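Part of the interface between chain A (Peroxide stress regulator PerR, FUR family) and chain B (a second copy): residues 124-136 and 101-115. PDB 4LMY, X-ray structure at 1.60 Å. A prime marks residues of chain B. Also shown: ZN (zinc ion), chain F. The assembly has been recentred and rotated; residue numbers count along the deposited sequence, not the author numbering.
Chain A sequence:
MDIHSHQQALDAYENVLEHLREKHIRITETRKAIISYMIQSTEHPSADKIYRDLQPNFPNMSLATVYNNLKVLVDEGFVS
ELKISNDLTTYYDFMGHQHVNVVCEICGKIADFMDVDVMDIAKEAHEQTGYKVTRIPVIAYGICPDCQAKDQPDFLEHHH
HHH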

# COMPACT_ATOMS: atom_id res chain seq x y z
N GLU A 124 -7.82 2.88 3.79
CA GLU A 124 -7.73 4.33 3.70
C GLU A 124 -8.56 4.87 2.54
O GLU A 124 -9.19 5.92 2.65
CB GLU A 124 -6.27 4.77 3.56
CG GLU A 124 -5.54 4.86 4.88
CD GLU A 124 -6.22 5.82 5.84
OE1 GLU A 124 -6.51 6.96 5.43
OE2 GLU A 124 -6.47 5.42 7.00
N ALA A 125 -8.54 4.13 1.43
CA ALA A 125 -9.33 4.50 0.26
C ALA A 125 -10.82 4.56 0.61
O ALA A 125 -11.53 5.49 0.21
CB ALA A 125 -9.09 3.52 -0.89
N HIS A 126 -11.28 3.58 1.38
CA HIS A 126 -12.68 3.56 1.80
C HIS A 126 -13.01 4.72 2.73
O HIS A 126 -14.00 5.43 2.53
CB HIS A 126 -13.03 2.25 2.50
CG HIS A 126 -14.35 2.30 3.22
ND1 HIS A 126 -15.55 2.39 2.56
CD2 HIS A 126 -14.64 2.30 4.54
CE1 HIS A 126 -16.53 2.43 3.44
NE2 HIS A 126 -16.01 2.37 4.65
N GLU A 127 -12.18 4.91 3.75
CA GLU A 127 -12.47 5.90 4.78
C GLU A 127 -12.50 7.32 4.23
O GLU A 127 -13.30 8.14 4.67
CB GLU A 127 -11.48 5.79 5.94
CG GLU A 127 -11.49 4.44 6.65
CD GLU A 127 -12.77 4.17 7.42
OE1 GLU A 127 -13.56 5.11 7.65
OE2 GLU A 127 -12.99 3.00 7.79
N GLN A 128 -11.63 7.59 3.26
CA GLN A 128 -11.51 8.94 2.71
C GLN A 128 -12.49 9.28 1.59
O GLN A 128 -12.73 10.46 1.31
CB GLN A 128 -10.08 9.20 2.23
CG GLN A 128 -9.07 9.39 3.34
CD GLN A 128 -7.68 9.71 2.83
OE1 GLN A 128 -7.48 10.63 2.04
NE2 GLN A 128 -6.70 8.93 3.27
N THR A 129 -13.06 8.27 0.93
CA THR A 129 -13.92 8.52 -0.23
C THR A 129 -15.33 7.95 -0.07
O THR A 129 -16.26 8.39 -0.76
CB THR A 129 -13.31 7.92 -1.51
OG1 THR A 129 -13.36 6.48 -1.42
CG2 THR A 129 -11.87 8.38 -1.70
N GLY A 130 -15.50 6.97 0.81
CA GLY A 130 -16.79 6.33 0.99
C GLY A 130 -17.06 5.24 -0.02
O GLY A 130 -18.10 4.58 0.05
N TYR A 131 -16.13 5.04 -0.95
CA TYR A 131 -16.25 3.98 -1.94
C TYR A 131 -16.15 2.64 -1.25
O TYR A 131 -15.37 2.48 -0.31
CB TYR A 131 -15.12 4.07 -2.97
CG TYR A 131 -15.31 5.08 -4.10
CD1 TYR A 131 -15.13 4.70 -5.42
CD2 TYR A 131 -15.67 6.39 -3.83
CE1 TYR A 131 -15.29 5.60 -6.46
CE2 TYR A 131 -15.83 7.31 -4.86
CZ TYR A 131 -15.64 6.91 -6.17
OH TYR A 131 -15.80 7.81 -7.20
N LYS A 132 -16.92 1.67 -1.72
CA LYS A 132 -16.72 0.28 -1.32
C LYS A 132 -15.64 -0.27 -2.22
O LYS A 132 -15.88 -0.52 -3.40
CB LYS A 132 -18.00 -0.54 -1.49
CG LYS A 132 -17.85 -2.01 -1.09
CD LYS A 132 -19.14 -2.79 -1.26
CE LYS A 132 -19.41 -3.13 -2.71
NZ LYS A 132 -20.76 -3.73 -2.90
N VAL A 133 -14.44 -0.45 -1.67
CA VAL A 133 -13.29 -0.86 -2.47
C VAL A 133 -13.40 -2.32 -2.91
O VAL A 133 -13.68 -3.21 -2.10
CB VAL A 133 -11.97 -0.65 -1.70
CG1 VAL A 133 -10.78 -1.16 -2.51
CG2 VAL A 133 -11.81 0.82 -1.33
N THR A 134 -13.19 -2.56 -4.20
CA THR A 134 -13.33 -3.89 -4.78
C THR A 134 -11.98 -4.53 -5.10
O THR A 134 -11.79 -5.73 -4.93
CB THR A 134 -14.18 -3.86 -6.06
OG1 THR A 134 -13.63 -2.90 -6.97
CG2 THR A 134 -15.62 -3.49 -5.74
N ARG A 135 -11.04 -3.71 -5.58
CA ARG A 135 -9.73 -4.22 -5.97
C ARG A 135 -8.73 -3.08 -6.12
O ARG A 135 -9.09 -1.95 -6.46
CB ARG A 135 -9.83 -4.98 -7.29
CG ARG A 135 -10.31 -4.13 -8.46
CD ARG A 135 -10.65 -4.97 -9.68
NE ARG A 135 -11.29 -4.17 -10.72
CZ ARG A 135 -10.64 -3.66 -11.77
NH1 ARG A 135 -9.34 -3.87 -11.92
NH2 ARG A 135 -11.30 -2.95 -12.67
N ILE A 136 -7.46 -3.39 -5.86
CA ILE A 136 -6.38 -2.45 -6.11
C ILE A 136 -5.21 -3.19 -6.74
O ILE A 136 -4.30 -3.65 -6.03
CB ILE A 136 -5.89 -1.76 -4.82
CG1 ILE A 136 -7.06 -1.20 -4.01
CG2 ILE A 136 -4.91 -0.65 -5.16
CD1 ILE A 136 -6.63 -0.46 -2.77
N ASN B 101 -6.00 7.74 -7.06
CA ASN B 101 -7.39 7.73 -7.51
C ASN B 101 -8.14 6.47 -7.10
O ASN B 101 -7.56 5.38 -7.05
CB ASN B 101 -7.47 7.88 -9.02
CG ASN B 101 -7.25 9.31 -9.48
OD1 ASN B 101 -7.47 10.25 -8.72
ND2 ASN B 101 -6.82 9.47 -10.72
N VAL B 102 -9.42 6.61 -6.82
CA VAL B 102 -10.31 5.46 -6.73
C VAL B 102 -11.40 5.64 -7.78
O VAL B 102 -12.07 6.68 -7.83
CB VAL B 102 -10.89 5.25 -5.30
CG1 VAL B 102 -11.65 6.47 -4.82
CG2 VAL B 102 -11.76 4.01 -5.27
N VAL B 103 -11.56 4.65 -8.64
CA VAL B 103 -12.46 4.76 -9.78
C VAL B 103 -13.67 3.85 -9.59
O VAL B 103 -13.53 2.69 -9.22
CB VAL B 103 -11.75 4.37 -11.09
CG1 VAL B 103 -12.68 4.57 -12.28
CG2 VAL B 103 -10.47 5.19 -11.27
N CYS B 104 -14.87 4.38 -9.85
CA CYS B 104 -16.07 3.57 -9.71
C CYS B 104 -16.20 2.60 -10.87
O CYS B 104 -16.20 3.00 -12.03
CB CYS B 104 -17.33 4.44 -9.61
SG CYS B 104 -18.85 3.47 -9.35
N GLU B 105 -16.32 1.32 -10.54
CA GLU B 105 -16.43 0.26 -11.54
C GLU B 105 -17.69 0.41 -12.37
O GLU B 105 -17.73 -0.00 -13.53
CB GLU B 105 -16.43 -1.11 -10.85
CG GLU B 105 -15.26 -1.35 -9.92
CD GLU B 105 -14.24 -2.31 -10.50
OE1 GLU B 105 -13.68 -3.11 -9.73
OE2 GLU B 105 -14.00 -2.25 -11.72
N ILE B 106 -18.72 1.00 -11.78
CA ILE B 106 -20.03 1.11 -12.44
C ILE B 106 -20.20 2.37 -13.29
O ILE B 106 -20.62 2.29 -14.44
CB ILE B 106 -21.18 1.01 -11.41
CG1 ILE B 106 -21.12 -0.33 -10.68
CG2 ILE B 106 -22.52 1.21 -12.09
CD1 ILE B 106 -22.20 -0.52 -9.64
N CYS B 107 -19.89 3.53 -12.73
CA CYS B 107 -20.15 4.80 -13.42
C CYS B 107 -18.89 5.52 -13.88
O CYS B 107 -18.97 6.45 -14.69
CB CYS B 107 -21.00 5.73 -12.55
SG CYS B 107 -20.12 6.50 -11.18
N GLY B 108 -17.74 5.10 -13.37
CA GLY B 108 -16.47 5.68 -13.79
C GLY B 108 -16.05 6.93 -13.05
O GLY B 108 -15.00 7.51 -13.34
N LYS B 109 -16.87 7.36 -12.10
CA LYS B 109 -16.57 8.55 -11.32
C LYS B 109 -15.30 8.34 -10.51
O LYS B 109 -15.08 7.27 -9.94
CB LYS B 109 -17.73 8.92 -10.40
CG LYS B 109 -17.62 10.31 -9.80
CD LYS B 109 -18.97 10.85 -9.36
CE LYS B 109 -18.85 12.27 -8.83
NZ LYS B 109 -20.14 13.00 -8.88
N ILE B 110 -14.46 9.38 -10.48
CA ILE B 110 -13.17 9.31 -9.83
C ILE B 110 -13.12 10.16 -8.57
O ILE B 110 -13.53 11.32 -8.58
CB ILE B 110 -12.04 9.77 -10.78
CG1 ILE B 110 -11.99 8.87 -12.02
CG2 ILE B 110 -10.70 9.77 -10.06
CD1 ILE B 110 -10.94 9.29 -13.03
N ALA B 111 -12.62 9.58 -7.50
CA ALA B 111 -12.28 10.32 -6.30
C ALA B 111 -10.81 10.05 -6.02
O ALA B 111 -10.24 9.11 -6.56
CB ALA B 111 -13.15 9.87 -5.13
N ASP B 112 -10.20 10.88 -5.18
CA ASP B 112 -8.81 10.64 -4.80
C ASP B 112 -8.65 10.67 -3.29
O ASP B 112 -9.45 11.28 -2.58
CB ASP B 112 -7.86 11.64 -5.48
CG ASP B 112 -8.18 13.08 -5.12
OD1 ASP B 112 -7.64 13.56 -4.10
OD2 ASP B 112 -8.96 13.72 -5.85
N PHE B 113 -7.62 10.00 -2.80
CA PHE B 113 -7.33 9.97 -1.37
C PHE B 113 -5.83 10.11 -1.11
O PHE B 113 -5.01 9.90 -2.00
CB PHE B 113 -7.87 8.68 -0.73
CG PHE B 113 -7.17 7.43 -1.18
CD1 PHE B 113 -6.20 6.84 -0.39
CD2 PHE B 113 -7.50 6.83 -2.39
CE1 PHE B 113 -5.56 5.68 -0.80
CE2 PHE B 113 -6.86 5.68 -2.81
CZ PHE B 113 -5.89 5.10 -2.01
N MET B 114 -5.49 10.47 0.12
CA MET B 114 -4.10 10.66 0.51
C MET B 114 -3.50 9.35 1.00
O MET B 114 -4.04 8.71 1.89
CB MET B 114 -3.99 11.69 1.62
CG MET B 114 -2.57 12.09 1.95
SD MET B 114 -2.52 13.46 3.12
CE MET B 114 -2.40 12.59 4.68
N ASP B 115 -2.36 8.98 0.41
CA ASP B 115 -1.71 7.72 0.75
C ASP B 115 -0.31 7.92 1.32
O ASP B 115 0.46 8.74 0.82
CB ASP B 115 -1.63 6.83 -0.48
CG ASP B 115 -0.69 5.66 -0.28
OD1 ASP B 115 0.40 5.68 -0.88
OD2 ASP B 115 -1.05 4.74 0.48
ZN ZN F . -20.48 5.07 -9.36

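This is a mixed contact in which two aromatic rings, one from each chain, pack against small apolar groups, while polar side chains fasten the two ends to strand backbone and to a carboxylate.

At the helix, Gln128 acts as a clamp on the backbone of strand 110-115 of chain B. Met114′ N donates to Gln128 OE1 at 2.8 Å, and Gln128 NE2 donates to Met114′ O at 3.0 Å. The amide thus satisfies both backbone polar groups of one residue. It is itself steadied within the helix, where Gln128 NE2 donates to Glu124 OE1 at 2.9 Å.

Phe113′ turns toward the helix and lays one ring face on Ala125. Ala125 CA sits 3.8 Å from the centroid of the Phe113′ ring, almost on the ring normal, which makes a CH-pi contact. Thr129 adds its methyl group, with CG2 3.7 Å from Val102′ CG1. Its hydroxyl stays with its own chain: Thr129 OG1 donates to Ala125 O at 2.6 Å and accepts from Tyr131 N at 3.2 Å.

Tyr131 has the largest covered area of the contact. Val102′ CG1 lies over one ring face, 3.9 Å from the centroid of the Tyr131 ring. The ring edge meets the backbone near Cys104′, and Tyr131 OH makes a weak hydrogen bond to Lys109′ O at 2.9 Å. That carbonyl also accepts from Cys104′ N within the hairpin, at 2.9 Å between Cys104′ N and Lys109′ O. Cys104′ and Cys107′ bind the zinc through SG, so the tyrosine packs beside a metal-braced turn.

At the far end, Glu105′ gathers two residues. Thr134 OG1 donates to Glu105′ OE1 at 2.8 Å. Arg135 forms a two-pronged salt bridge, with Arg135 NE to Glu105′ OE1 at 2.8 Å and Arg135 NH2 to Glu105′ OE2 at 2.9 Å.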